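Local coordinates for esterase E25 (Uncultured bacterium, PDB 4Q05), which probably hydrolyses ester bonds as a dimeric alpha/beta-hydrolase of the GTSAG motif subfamily of the bacterial hormone-sensitive lipase family, at residues Y117-V122 and E152-A157; F133-G138 and V164-Y169; K199-G204 and P227-L232; D287-P292 and R316-V321. One frame throughout, in Å; residues are numbered along the deposited sequence.

Contact 1: Y117-V122 and E152-A157; sequences YYVTPV and EAIVIA
Val119 is the bump that fills the hollow of helix 152-157, its two methyls settling among Ala153, Ile154 and Ala157. Val119 CG1, set anti to the backbone N (chi1 -179°), drops between turns of the helix: it meets CB of Ala157 at 3.7 Å and also faces the carbonyl O of Ala153 and the CA of Ile154. CG2 of Val119 leans back toward the preceding turn and touches Ala153 CB at 4.0 Å. Two alanines one turn apart floor the hollow and let the valine approach the helix backbone, while Ile154 forms a wall whose CG1 comes alongside Val119 CG1 at 4.1 Å. Strand 117-120 and the helix run roughly parallel, crossing at -31° with their axes 8.2 Å apart at closest approach, as where a helix covers one face of the central sheet in an alpha/beta hydrolase. Val164 of the neighbouring strand lies under Ala153 and Ala157 as well, so these small side chains rest over two strands. Just beyond the strand, the Pro121 ring closes the far end of the groove, with Pro121 CB 3.4 Å from Ala157 O and Pro121 CD 4.0 Å from Ala157 CB.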
loop_
_atom_site.group_PDB
_atom_site.type_symbol
_atom_site.label_atom_id
_atom_site.label_comp_id
_atom_site.label_asym_id
_atom_site.label_seq_id
_atom_site.Cartn_x
_atom_site.Cartn_y
_atom_site.Cartn_z
ATOM N N TYR A 117 -14.070 -14.798 -23.668
ATOM C CA TYR A 117 -13.413 -14.045 -24.721
ATOM C C TYR A 117 -11.953 -14.401 -24.736
ATOM O O TYR A 117 -11.275 -14.306 -23.704
ATOM C CB TYR A 117 -13.597 -12.539 -24.519
ATOM C CG TYR A 117 -15.016 -12.111 -24.767
ATOM C CD1 TYR A 117 -15.454 -11.804 -26.049
ATOM C CD2 TYR A 117 -15.931 -12.063 -23.730
ATOM C CE1 TYR A 117 -16.768 -11.438 -26.281
ATOM C CE2 TYR A 117 -17.240 -11.699 -23.955
ATOM C CZ TYR A 117 -17.652 -11.388 -25.227
ATOM O OH TYR A 117 -18.960 -11.028 -25.445
ATOM N N TYR A 118 -11.483 -14.836 -25.905
ATOM C CA TYR A 118 -10.074 -15.107 -26.123
ATOM C C TYR A 118 -9.414 -13.804 -26.531
ATOM O O TYR A 118 -9.786 -13.207 -27.532
ATOM C CB TYR A 118 -9.886 -16.137 -27.226
ATOM C CG TYR A 118 -10.388 -17.514 -26.854
ATOM C CD1 TYR A 118 -11.723 -17.852 -27.023
ATOM C CD2 TYR A 118 -9.523 -18.476 -26.334
ATOM C CE1 TYR A 118 -12.182 -19.111 -26.686
ATOM C CE2 TYR A 118 -9.977 -19.735 -25.994
ATOM C CZ TYR A 118 -11.306 -20.045 -26.172
ATOM O OH TYR A 118 -11.771 -21.296 -25.836
ATOM N N VAL A 119 -8.440 -13.374 -25.744
ATOM C CA VAL A 119 -7.810 -12.070 -25.911
ATOM C C VAL A 119 -6.336 -12.325 -26.159
ATOM O O VAL A 119 -5.612 -12.753 -25.263
ATOM C CB VAL A 119 -8.010 -11.182 -24.659
ATOM C CG1 VAL A 119 -7.362 -9.786 -24.851
ATOM C CG2 VAL A 119 -9.498 -11.024 -24.345
ATOM N N THR A 120 -5.911 -12.112 -27.400
ATOM C CA THR A 120 -4.549 -12.422 -27.815
ATOM C C THR A 120 -3.823 -11.149 -28.232
ATOM O O THR A 120 -4.242 -10.475 -29.172
ATOM C CB THR A 120 -4.548 -13.398 -29.008
ATOM O OG1 THR A 120 -5.526 -14.419 -28.785
ATOM C CG2 THR A 120 -3.183 -14.039 -29.187
ATOM N N PRO A 121 -2.733 -10.812 -27.529
ATOM C CA PRO A 121 -1.952 -9.612 -27.843
ATOM C C PRO A 121 -0.994 -9.914 -28.987
ATOM O O PRO A 121 -0.756 -11.087 -29.234
ATOM C CB PRO A 121 -1.156 -9.390 -26.560
ATOM C CG PRO A 121 -0.916 -10.756 -26.045
ATOM C CD PRO A 121 -2.144 -11.576 -26.415
ATOM N N VAL A 122 -0.454 -8.901 -29.661
ATOM C CA VAL A 122 0.482 -9.159 -30.758
ATOM C C VAL A 122 1.786 -9.729 -30.247
ATOM O O VAL A 122 2.481 -10.445 -30.961
ATOM C CB VAL A 122 0.815 -7.893 -31.564
ATOM C CG1 VAL A 122 -0.145 -7.734 -32.724
ATOM C CG2 VAL A 122 0.810 -6.669 -30.663
ATOM N N GLU A 152 -10.211 -4.647 -19.276
ATOM C CA GLU A 152 -9.055 -4.954 -18.440
ATOM C C GLU A 152 -8.248 -6.141 -18.987
ATOM O O GLU A 152 -7.025 -6.192 -18.835
ATOM C CB GLU A 152 -9.469 -5.202 -16.991
ATOM C CG GLU A 152 -8.305 -5.531 -16.072
ATOM C CD GLU A 152 -8.747 -5.804 -14.640
ATOM O OE1 GLU A 152 -9.831 -6.399 -14.434
ATOM O OE2 GLU A 152 -8.001 -5.427 -13.718
ATOM N N ALA A 153 -8.941 -7.094 -19.607
ATOM C CA ALA A 153 -8.293 -8.252 -20.215
ATOM C C ALA A 153 -7.378 -7.809 -21.342
ATOM O O ALA A 153 -6.294 -8.348 -21.536
ATOM C CB ALA A 153 -9.341 -9.207 -20.764
ATOM N N ILE A 154 -7.847 -6.844 -22.114
ATOM C CA ILE A 154 -7.050 -6.299 -23.207
ATOM C C ILE A 154 -5.785 -5.635 -22.650
ATOM O O ILE A 154 -4.686 -5.813 -23.187
ATOM C CB ILE A 154 -7.878 -5.297 -24.012
ATOM C CG1 ILE A 154 -9.008 -6.030 -24.749
ATOM C CG2 ILE A 154 -6.997 -4.511 -24.989
ATOM C CD1 ILE A 154 -10.118 -5.098 -25.219
ATOM N N VAL A 155 -5.941 -4.892 -21.555
ATOM C CA VAL A 155 -4.804 -4.221 -20.933
ATOM C C VAL A 155 -3.798 -5.230 -20.403
ATOM O O VAL A 155 -2.592 -5.113 -20.636
ATOM C CB VAL A 155 -5.230 -3.328 -19.753
ATOM C CG1 VAL A 155 -4.000 -2.842 -19.015
ATOM C CG2 VAL A 155 -6.079 -2.167 -20.232
ATOM N N ILE A 156 -4.292 -6.226 -19.678
ATOM C CA ILE A 156 -3.425 -7.263 -19.178
ATOM C C ILE A 156 -2.718 -7.967 -20.338
ATOM O O ILE A 156 -1.500 -8.168 -20.317
ATOM C CB ILE A 156 -4.232 -8.287 -18.346
ATOM C CG1 ILE A 156 -4.764 -7.628 -17.064
ATOM C CG2 ILE A 156 -3.385 -9.493 -18.024
ATOM C CD1 ILE A 156 -5.765 -8.503 -16.284
ATOM N N ALA A 157 -3.485 -8.352 -21.349
ATOM C CA ALA A 157 -2.898 -9.085 -22.473
ATOM C C ALA A 157 -1.738 -8.308 -23.109
ATOM O O ALA A 157 -0.635 -8.835 -23.224
ATOM C CB ALA A 157 -3.953 -9.427 -23.509
#

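Contact 2: F133-G138 and V164-Y169; sequences FVHTHG and VLSIDY
The rings of His137 and Tyr169 form an offset stack, their centroids 4.2 Å apart and their planes at 14°. Tyr169 OH lies over one face of the His137 imidazole, displaced toward its rim, while His137 NE2 in turn lies over one face of the phenol. At the edge of the phenol, Tyr169 OH donates to His137 O at 2.6 Å. The same imidazole has its own in-plane partners: His137 ND1 gives a straight bond to a lone pair of Gly138 O (2.8 Å), and His137 NE2 shares a hydrogen bond with a water that donates to Asp168 OD1 and Tyr169 O. These bonds fix the imidazole's rotation. In both His137 and Tyr169, CG lies between the backbone N and the carbonyl carbon (chi1 66° in His137), which brings the rings together. Strands 133-136 and 164-168 themselves are parallel neighbours, joined through helix 151-160 as a beta-alpha-beta unit in the middle of the alpha/beta-hydrolase sheet. Their ladder runs from Leu165 N to Phe133 O, His135 N to Leu165 O and Ile167 N to His135 O. On the face carrying Phe133 and His135, Val164 CG1 packs 3.5 Å from His135 CB; helix 151-160 covers this side. On the face carrying Val134 and Ile167, Val134 CG1 presses on Ile167 CD1 at 3.4 Å, tighter than usual, beneath helix 179-194. A second water links the two segments: it accepts from His137 N and Ser166 OG and donates to Ile167 O and His135 O.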
loop_
_atom_site.group_PDB
_atom_site.type_symbol
_atom_site.label_atom_id
_atom_site.label_comp_id
_atom_site.label_asym_id
_atom_site.label_seq_id
_atom_site.Cartn_x
_atom_site.Cartn_y
_atom_site.Cartn_z
ATOM N N PHE A 133 -3.530 -16.502 -18.922
ATOM C CA PHE A 133 -4.082 -15.662 -17.875
ATOM C C PHE A 133 -5.588 -15.725 -17.995
ATOM O O PHE A 133 -6.160 -15.281 -18.987
ATOM C CB PHE A 133 -3.605 -14.212 -18.013
ATOM C CG PHE A 133 -4.030 -13.332 -16.871
ATOM C CD1 PHE A 133 -5.344 -12.918 -16.754
ATOM C CD2 PHE A 133 -3.111 -12.930 -15.913
ATOM C CE1 PHE A 133 -5.751 -12.122 -15.705
ATOM C CE2 PHE A 133 -3.499 -12.135 -14.859
ATOM C CZ PHE A 133 -4.828 -11.725 -14.752
ATOM N N VAL A 134 -6.230 -16.293 -16.983
ATOM C CA VAL A 134 -7.678 -16.394 -16.993
ATOM C C VAL A 134 -8.227 -15.207 -16.216
ATOM O O VAL A 134 -7.949 -15.031 -15.023
ATOM C CB VAL A 134 -8.154 -17.718 -16.384
ATOM C CG1 VAL A 134 -9.676 -17.755 -16.352
ATOM C CG2 VAL A 134 -7.578 -18.905 -17.181
ATOM N N HIS A 135 -9.000 -14.381 -16.902
ATOM C CA HIS A 135 -9.350 -13.082 -16.352
ATOM C C HIS A 135 -10.810 -13.047 -15.929
ATOM O O HIS A 135 -11.683 -13.547 -16.639
ATOM C CB HIS A 135 -9.064 -11.997 -17.384
ATOM C CG HIS A 135 -9.734 -10.699 -17.083
ATOM N ND1 HIS A 135 -9.349 -9.890 -16.033
ATOM C CD2 HIS A 135 -10.771 -10.068 -17.686
ATOM C CE1 HIS A 135 -10.123 -8.818 -16.002
ATOM N NE2 HIS A 135 -10.997 -8.905 -16.990
ATOM N N THR A 136 -11.070 -12.471 -14.761
ATOM C CA THR A 136 -12.432 -12.338 -14.265
ATOM C C THR A 136 -12.691 -10.853 -14.078
ATOM O O THR A 136 -12.066 -10.212 -13.233
ATOM C CB THR A 136 -12.613 -13.064 -12.927
ATOM O OG1 THR A 136 -11.609 -12.623 -12.013
ATOM C CG2 THR A 136 -12.447 -14.568 -13.128
ATOM N N HIS A 137 -13.591 -10.307 -14.891
ATOM C CA HIS A 137 -13.749 -8.862 -14.979
ATOM C C HIS A 137 -14.284 -8.243 -13.687
ATOM O O HIS A 137 -14.900 -8.921 -12.868
ATOM C CB HIS A 137 -14.638 -8.486 -16.176
ATOM C CG HIS A 137 -16.064 -8.939 -16.051
ATOM N ND1 HIS A 137 -16.963 -8.347 -15.187
ATOM C CD2 HIS A 137 -16.746 -9.924 -16.686
ATOM C CE1 HIS A 137 -18.139 -8.941 -15.303
ATOM N NE2 HIS A 137 -18.037 -9.895 -16.211
ATOM N N GLY A 138 -14.011 -6.955 -13.512
ATOM C CA GLY A 138 -14.492 -6.202 -12.369
ATOM C C GLY A 138 -15.870 -5.625 -12.611
ATOM O O GLY A 138 -16.650 -6.144 -13.408
ATOM N N VAL A 164 -4.870 -13.937 -22.752
ATOM C CA VAL A 164 -5.886 -13.867 -21.734
ATOM C C VAL A 164 -7.149 -14.567 -22.208
ATOM O O VAL A 164 -7.538 -14.468 -23.368
ATOM C CB VAL A 164 -6.237 -12.411 -21.406
ATOM C CG1 VAL A 164 -7.349 -12.364 -20.381
ATOM C CG2 VAL A 164 -4.996 -11.676 -20.907
ATOM N N LEU A 165 -7.774 -15.290 -21.295
ATOM C CA LEU A 165 -9.091 -15.851 -21.518
ATOM C C LEU A 165 -10.015 -15.173 -20.507
ATOM O O LEU A 165 -9.911 -15.409 -19.302
ATOM C CB LEU A 165 -9.063 -17.365 -21.298
ATOM C CG LEU A 165 -10.417 -18.088 -21.384
ATOM C CD1 LEU A 165 -10.974 -17.989 -22.796
ATOM C CD2 LEU A 165 -10.262 -19.543 -20.974
ATOM N N SER A 166 -10.898 -14.304 -20.987
ATOM C CA SER A 166 -11.767 -13.570 -20.076
ATOM C C SER A 166 -13.104 -14.268 -19.943
ATOM O O SER A 166 -13.761 -14.566 -20.936
ATOM C CB SER A 166 -11.965 -12.121 -20.529
ATOM O OG SER A 166 -12.580 -11.365 -19.496
ATOM N N ILE A 167 -13.501 -14.534 -18.706
ATOM C CA ILE A 167 -14.736 -15.253 -18.464
ATOM C C ILE A 167 -15.936 -14.316 -18.319
ATOM O O ILE A 167 -16.003 -13.499 -17.411
ATOM C CB ILE A 167 -14.628 -16.138 -17.221
ATOM C CG1 ILE A 167 -13.383 -17.029 -17.349
ATOM C CG2 ILE A 167 -15.934 -16.922 -17.035
ATOM C CD1 ILE A 167 -13.113 -17.907 -16.150
ATOM N N ASP A 168 -16.883 -14.455 -19.232
ATOM C CA ASP A 168 -18.089 -13.653 -19.232
ATOM C C ASP A 168 -19.133 -14.415 -18.412
ATOM O O ASP A 168 -20.090 -14.984 -18.939
ATOM C CB ASP A 168 -18.531 -13.449 -20.677
ATOM C CG ASP A 168 -19.856 -12.745 -20.794
ATOM O OD1 ASP A 168 -20.295 -12.083 -19.831
ATOM O OD2 ASP A 168 -20.459 -12.853 -21.872
ATOM N N TYR A 169 -18.919 -14.431 -17.106
ATOM C CA TYR A 169 -19.726 -15.236 -16.215
ATOM C C TYR A 169 -21.112 -14.650 -16.063
ATOM O O TYR A 169 -21.302 -13.437 -16.182
ATOM C CB TYR A 169 -19.048 -15.352 -14.847
ATOM C CG TYR A 169 -18.507 -14.038 -14.311
ATOM C CD1 TYR A 169 -19.334 -13.147 -13.642
ATOM C CD2 TYR A 169 -17.168 -13.694 -14.476
ATOM C CE1 TYR A 169 -18.849 -11.947 -13.141
ATOM C CE2 TYR A 169 -16.665 -12.488 -13.976
ATOM C CZ TYR A 169 -17.518 -11.623 -13.308
ATOM O OH TYR A 169 -17.039 -10.441 -12.795
HETATM O O HOH W 1 -14.125 -11.549 -17.279
HETATM O O HOH W 2 -19.940 -11.418 -17.274
#

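Contact 3: K199-G204 and P227-L232; sequences KIALGG and PGALFL
Ile200 opens the pairing: Ile200 O accepts from Gly228 N (2.7 Å) while Pro227 CB packs close to the same oxygen. From here strands 200-204 and 229-232 run side by side as the parallel pair of a beta-alpha-beta unit whose connecting helix is 206-221. At Ala201 the contact is small, methyl beside methyl, with CB 4.3 Å from Ala229 CB on the face of the sheet that also carries Phe133. Leu202 follows on the other face. Leu202 CB touches Pro227 CG, 3.8 Å away, and also Leu230 CD2, while its CD2 branch also reaches the proline ring; helix 206-221 lies over this side. The Leu202 backbone binds twice, N to Ala229 O and O from Phe231 N. At Gly203 the strands come close, Gly203 CA approaching Phe231 O at 3.1 Å in a CA-H...O contact. Gly204 probably begins a GxSxG nucleophile elbow, the sharp strand-to-helix turn of alpha/beta hydrolases. Phe231, with CG anti to the backbone N (chi1 173°), swings its ring alongside this glycine; Gly204 N bonds to Phe231 O at 2.9 Å and lies at the ring edge, 3.6 Å from CD2.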
loop_
_atom_site.group_PDB
_atom_site.type_symbol
_atom_site.label_atom_id
_atom_site.label_comp_id
_atom_site.label_asym_id
_atom_site.label_seq_id
_atom_site.Cartn_x
_atom_site.Cartn_y
_atom_site.Cartn_z
ATOM N N LYS A 199 0.583 -23.453 -15.126
ATOM C CA LYS A 199 0.828 -22.572 -16.255
ATOM C C LYS A 199 -0.227 -21.478 -16.329
ATOM O O LYS A 199 -0.231 -20.659 -17.256
ATOM C CB LYS A 199 0.819 -23.364 -17.559
ATOM C CG LYS A 199 1.979 -24.355 -17.688
ATOM C CD LYS A 199 1.951 -25.047 -19.041
ATOM C CE LYS A 199 3.007 -26.157 -19.110
ATOM N NZ LYS A 199 4.379 -25.613 -18.966
ATOM N N ILE A 200 -1.134 -21.487 -15.363
ATOM C CA ILE A 200 -2.279 -20.591 -15.400
ATOM C C ILE A 200 -2.213 -19.531 -14.319
ATOM O O ILE A 200 -2.002 -19.842 -13.141
ATOM C CB ILE A 200 -3.589 -21.384 -15.255
ATOM C CG1 ILE A 200 -3.786 -22.291 -16.474
ATOM C CG2 ILE A 200 -4.789 -20.441 -15.071
ATOM C CD1 ILE A 200 -5.023 -23.153 -16.387
ATOM N N ALA A 201 -2.378 -18.273 -14.728
ATOM C CA ALA A 201 -2.639 -17.199 -13.777
ATOM C C ALA A 201 -4.137 -16.901 -13.801
ATOM O O ALA A 201 -4.800 -17.055 -14.817
ATOM C CB ALA A 201 -1.815 -15.935 -14.106
ATOM N N LEU A 202 -4.670 -16.485 -12.669
ATOM C CA LEU A 202 -6.088 -16.236 -12.569
ATOM C C LEU A 202 -6.329 -14.931 -11.844
ATOM O O LEU A 202 -5.769 -14.681 -10.775
ATOM C CB LEU A 202 -6.743 -17.369 -11.769
ATOM C CG LEU A 202 -8.186 -17.146 -11.312
ATOM C CD1 LEU A 202 -9.119 -17.141 -12.515
ATOM C CD2 LEU A 202 -8.624 -18.208 -10.302
ATOM N N GLY A 203 -7.189 -14.098 -12.390
ATOM C CA GLY A 203 -7.654 -13.000 -11.584
ATOM C C GLY A 203 -8.224 -11.849 -12.350
ATOM O O GLY A 203 -8.576 -11.964 -13.518
ATOM N N GLY A 204 -8.339 -10.730 -11.656
ATOM C CA GLY A 204 -8.978 -9.558 -12.213
ATOM C C GLY A 204 -9.262 -8.600 -11.088
ATOM O O GLY A 204 -8.473 -8.485 -10.158
ATOM N N PRO A 227 -4.023 -22.325 -9.560
ATOM C CA PRO A 227 -3.273 -21.547 -10.554
ATOM C C PRO A 227 -1.850 -21.282 -10.065
ATOM O O PRO A 227 -1.603 -21.321 -8.858
ATOM C CB PRO A 227 -4.053 -20.223 -10.626
ATOM C CG PRO A 227 -5.413 -20.546 -10.157
ATOM C CD PRO A 227 -5.230 -21.616 -9.102
ATOM N N GLY A 228 -0.932 -21.023 -10.990
ATOM C CA GLY A 228 0.431 -20.684 -10.635
ATOM C C GLY A 228 0.557 -19.301 -10.010
ATOM O O GLY A 228 1.527 -19.017 -9.311
ATOM N N ALA A 229 -0.417 -18.436 -10.264
ATOM C CA ALA A 229 -0.379 -17.069 -9.736
ATOM C C ALA A 229 -1.768 -16.446 -9.762
ATOM O O ALA A 229 -2.604 -16.824 -10.586
ATOM C CB ALA A 229 0.576 -16.214 -10.553
ATOM N N LEU A 230 -2.019 -15.494 -8.864
ATOM C CA LEU A 230 -3.285 -14.773 -8.881
ATOM C C LEU A 230 -3.009 -13.307 -9.085
ATOM O O LEU A 230 -1.981 -12.802 -8.641
ATOM C CB LEU A 230 -4.018 -14.924 -7.553
ATOM C CG LEU A 230 -4.332 -16.329 -7.073
ATOM C CD1 LEU A 230 -5.180 -16.220 -5.811
ATOM C CD2 LEU A 230 -5.056 -17.125 -8.159
ATOM N N PHE A 231 -3.929 -12.636 -9.763
ATOM C CA PHE A 231 -3.922 -11.185 -9.871
ATOM C C PHE A 231 -5.181 -10.646 -9.202
ATOM O O PHE A 231 -6.295 -11.017 -9.584
ATOM C CB PHE A 231 -3.907 -10.781 -11.342
ATOM C CG PHE A 231 -4.067 -9.315 -11.561
ATOM C CD1 PHE A 231 -3.015 -8.454 -11.309
ATOM C CD2 PHE A 231 -5.275 -8.793 -12.002
ATOM C CE1 PHE A 231 -3.159 -7.088 -11.506
ATOM C CE2 PHE A 231 -5.429 -7.446 -12.208
ATOM C CZ PHE A 231 -4.369 -6.583 -11.960
ATOM N N LEU A 232 -5.010 -9.802 -8.185
ATOM C CA LEU A 232 -6.148 -9.171 -7.524
ATOM C C LEU A 232 -6.018 -7.650 -7.571
ATOM O O LEU A 232 -5.347 -7.036 -6.725
ATOM C CB LEU A 232 -6.255 -9.631 -6.075
ATOM C CG LEU A 232 -6.344 -11.139 -5.852
ATOM C CD1 LEU A 232 -6.369 -11.420 -4.363
ATOM C CD2 LEU A 232 -7.596 -11.707 -6.521
#

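Contact 4: D287-P292 and R316-V321; sequences DLHGFP and RQSGVV
Ser318 CB sits squarely over the imidazole of His289, 3.7 Å from the ring centroid and only 5° off its normal, a CH-pi contact. Below it Val320 fits into the bend of the opposing loop: Val320 CG2 meets Phe291 CB at 3.7 Å and faces Leu288 O, while Val320 CG1, trans to the backbone N (chi1 178°), reaches the carbonyls of Phe291 and Pro292, the latter oxygen at 3.3 Å. No direct hydrogen bond crosses; waters bridge instead, joining Leu288 N to Ser318 OG, Gly290 N to Ser318 O, and Phe291 O to Val321 N. Asp287 OD1 receives His289 ND1 on the syn lone pair, in the ring plane (2.7 Å), and His289 N from above the carboxylate plane (3.0 Å). The first bond restrains the ring's rotation; the second closes an Asx turn. A type II turn from Leu288 to Phe291 shapes this loop, whereas a Schellman motif with Gly319 as C-prime residue ends the helix facing it. Ser318 OG also bonds to Lys314 O in the last turn of that helix, and Arg316 forms a salt bridge with Glu350 of the second subunit. Phe291 and Leu288 reach down onto helix 206-221, and Pro292 leads into strand 294-299.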
loop_
_atom_site.group_PDB
_atom_site.type_symbol
_atom_site.label_atom_id
_atom_site.label_comp_id
_atom_site.label_asym_id
_atom_site.label_seq_id
_atom_site.Cartn_x
_atom_site.Cartn_y
_atom_site.Cartn_z
ATOM N N ASP A 287 -10.539 -18.442 4.614
ATOM C CA ASP A 287 -9.156 -18.858 4.795
ATOM C C ASP A 287 -8.345 -18.538 3.548
ATOM O O ASP A 287 -8.779 -18.821 2.437
ATOM C CB ASP A 287 -9.106 -20.366 5.046
ATOM C CG ASP A 287 -7.794 -20.819 5.687
ATOM O OD1 ASP A 287 -6.810 -20.043 5.708
ATOM O OD2 ASP A 287 -7.757 -21.970 6.171
ATOM N N LEU A 288 -7.163 -17.954 3.733
ATOM C CA LEU A 288 -6.288 -17.633 2.609
ATOM C C LEU A 288 -5.007 -18.466 2.611
ATOM O O LEU A 288 -4.148 -18.295 1.747
ATOM C CB LEU A 288 -5.948 -16.139 2.605
ATOM C CG LEU A 288 -7.159 -15.206 2.532
ATOM C CD1 LEU A 288 -6.721 -13.750 2.387
ATOM C CD2 LEU A 288 -8.045 -15.601 1.373
ATOM N N HIS A 289 -4.870 -19.374 3.572
ATOM C CA HIS A 289 -3.731 -20.280 3.544
ATOM C C HIS A 289 -3.760 -21.119 2.274
ATOM O O HIS A 289 -4.822 -21.514 1.806
ATOM C CB HIS A 289 -3.710 -21.207 4.763
ATOM C CG HIS A 289 -3.398 -20.515 6.053
ATOM N ND1 HIS A 289 -4.367 -19.912 6.829
ATOM C CD2 HIS A 289 -2.226 -20.344 6.713
ATOM C CE1 HIS A 289 -3.804 -19.399 7.909
ATOM N NE2 HIS A 289 -2.506 -19.642 7.859
ATOM N N GLY A 290 -2.587 -21.398 1.720
ATOM C CA GLY A 290 -2.511 -22.213 0.524
ATOM C C GLY A 290 -2.666 -21.435 -0.765
ATOM O O GLY A 290 -2.530 -22.000 -1.848
ATOM N N PHE A 291 -2.951 -20.141 -0.675
ATOM C CA PHE A 291 -3.090 -19.351 -1.901
ATOM C C PHE A 291 -1.802 -19.352 -2.720
ATOM O O PHE A 291 -0.704 -19.352 -2.174
ATOM C CB PHE A 291 -3.549 -17.911 -1.601
ATOM C CG PHE A 291 -5.046 -17.720 -1.695
ATOM C CD1 PHE A 291 -5.912 -18.538 -0.980
ATOM C CD2 PHE A 291 -5.582 -16.731 -2.504
ATOM C CE1 PHE A 291 -7.290 -18.369 -1.069
ATOM C CE2 PHE A 291 -6.951 -16.551 -2.595
ATOM C CZ PHE A 291 -7.811 -17.369 -1.870
ATOM N N PRO A 292 -1.943 -19.355 -4.048
ATOM C CA PRO A 292 -0.809 -19.191 -4.953
ATOM C C PRO A 292 -0.211 -17.796 -4.746
ATOM O O PRO A 292 -0.863 -16.961 -4.124
ATOM C CB PRO A 292 -1.459 -19.242 -6.349
ATOM C CG PRO A 292 -2.855 -19.706 -6.147
ATOM C CD PRO A 292 -3.234 -19.324 -4.753
ATOM N N ARG A 316 -0.100 -12.405 3.400
ATOM C CA ARG A 316 1.240 -12.481 3.985
ATOM C C ARG A 316 1.224 -13.202 5.329
ATOM O O ARG A 316 2.076 -14.036 5.606
ATOM C CB ARG A 316 1.855 -11.089 4.144
ATOM C CG ARG A 316 2.079 -10.349 2.820
ATOM C CD ARG A 316 3.070 -11.044 1.868
ATOM N NE ARG A 316 4.438 -11.111 2.377
ATOM C CZ ARG A 316 5.498 -10.521 1.813
ATOM N NH1 ARG A 316 5.378 -9.799 0.707
ATOM N NH2 ARG A 316 6.701 -10.657 2.358
ATOM N N GLN A 317 0.245 -12.876 6.157
ATOM C CA GLN A 317 0.111 -13.507 7.463
ATOM C C GLN A 317 -0.204 -14.994 7.333
ATOM O O GLN A 317 -0.010 -15.761 8.272
ATOM C CB GLN A 317 -0.947 -12.780 8.301
ATOM C CG GLN A 317 -0.460 -11.421 8.794
ATOM C CD GLN A 317 -1.539 -10.613 9.487
ATOM O OE1 GLN A 317 -2.698 -10.998 9.513
ATOM N NE2 GLN A 317 -1.163 -9.469 10.025
ATOM N N SER A 318 -0.660 -15.403 6.154
ATOM C CA SER A 318 -1.047 -16.792 5.940
ATOM C C SER A 318 0.032 -17.513 5.157
ATOM O O SER A 318 -0.179 -18.613 4.642
ATOM C CB SER A 318 -2.397 -16.876 5.218
ATOM O OG SER A 318 -3.392 -16.196 5.960
ATOM N N GLY A 319 1.199 -16.888 5.070
ATOM C CA GLY A 319 2.349 -17.550 4.493
ATOM C C GLY A 319 2.325 -17.561 2.982
ATOM O O GLY A 319 3.013 -18.358 2.346
ATOM N N VAL A 320 1.544 -16.665 2.397
ATOM C CA VAL A 320 1.451 -16.599 0.943
ATOM C C VAL A 320 2.387 -15.532 0.383
ATOM O O VAL A 320 2.539 -14.468 0.962
ATOM C CB VAL A 320 0.012 -16.275 0.502
ATOM C CG1 VAL A 320 -0.065 -16.172 -1.005
ATOM C CG2 VAL A 320 -0.966 -17.341 1.035
ATOM N N VAL A 321 3.010 -15.819 -0.748
ATOM C CA VAL A 321 3.746 -14.796 -1.469
ATOM C C VAL A 321 2.736 -13.799 -2.021
ATOM O O VAL A 321 1.853 -14.158 -2.801
ATOM C CB VAL A 321 4.569 -15.404 -2.618
ATOM C CG1 VAL A 321 5.298 -14.306 -3.386
ATOM C CG2 VAL A 321 5.563 -16.442 -2.073
HETATM O O HOH W 3 -6.032 -16.901 6.192
HETATM O O HOH W 4 -0.800 -18.448 9.721
HETATM O O HOH W 5 -0.074 -20.564 2.626
HETATM O O HOH W 6 2.088 -18.362 -2.171
#

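In the fold
From the N terminus, strand 114-120 comes first, and contact 1 closes when helix 151-160 packs on it. Contact 2 opens inside that span, at strand 132-136, and closes beyond it at strand 164-168, so the two cross; strand 164-168 then pairs with strand 114-120, tying both into one sheet. Contact 3 follows in series, pairing the next two parallel strands, and strand 200-205 bonds to strand 132-136 of contact 2. Last comes contact 4, whose loop and helix end flank strand 294-299. It touches contact 3 through Leu230 with Phe291 and Pro292, but its nearest atoms lie about 15 Å from those of contact 1.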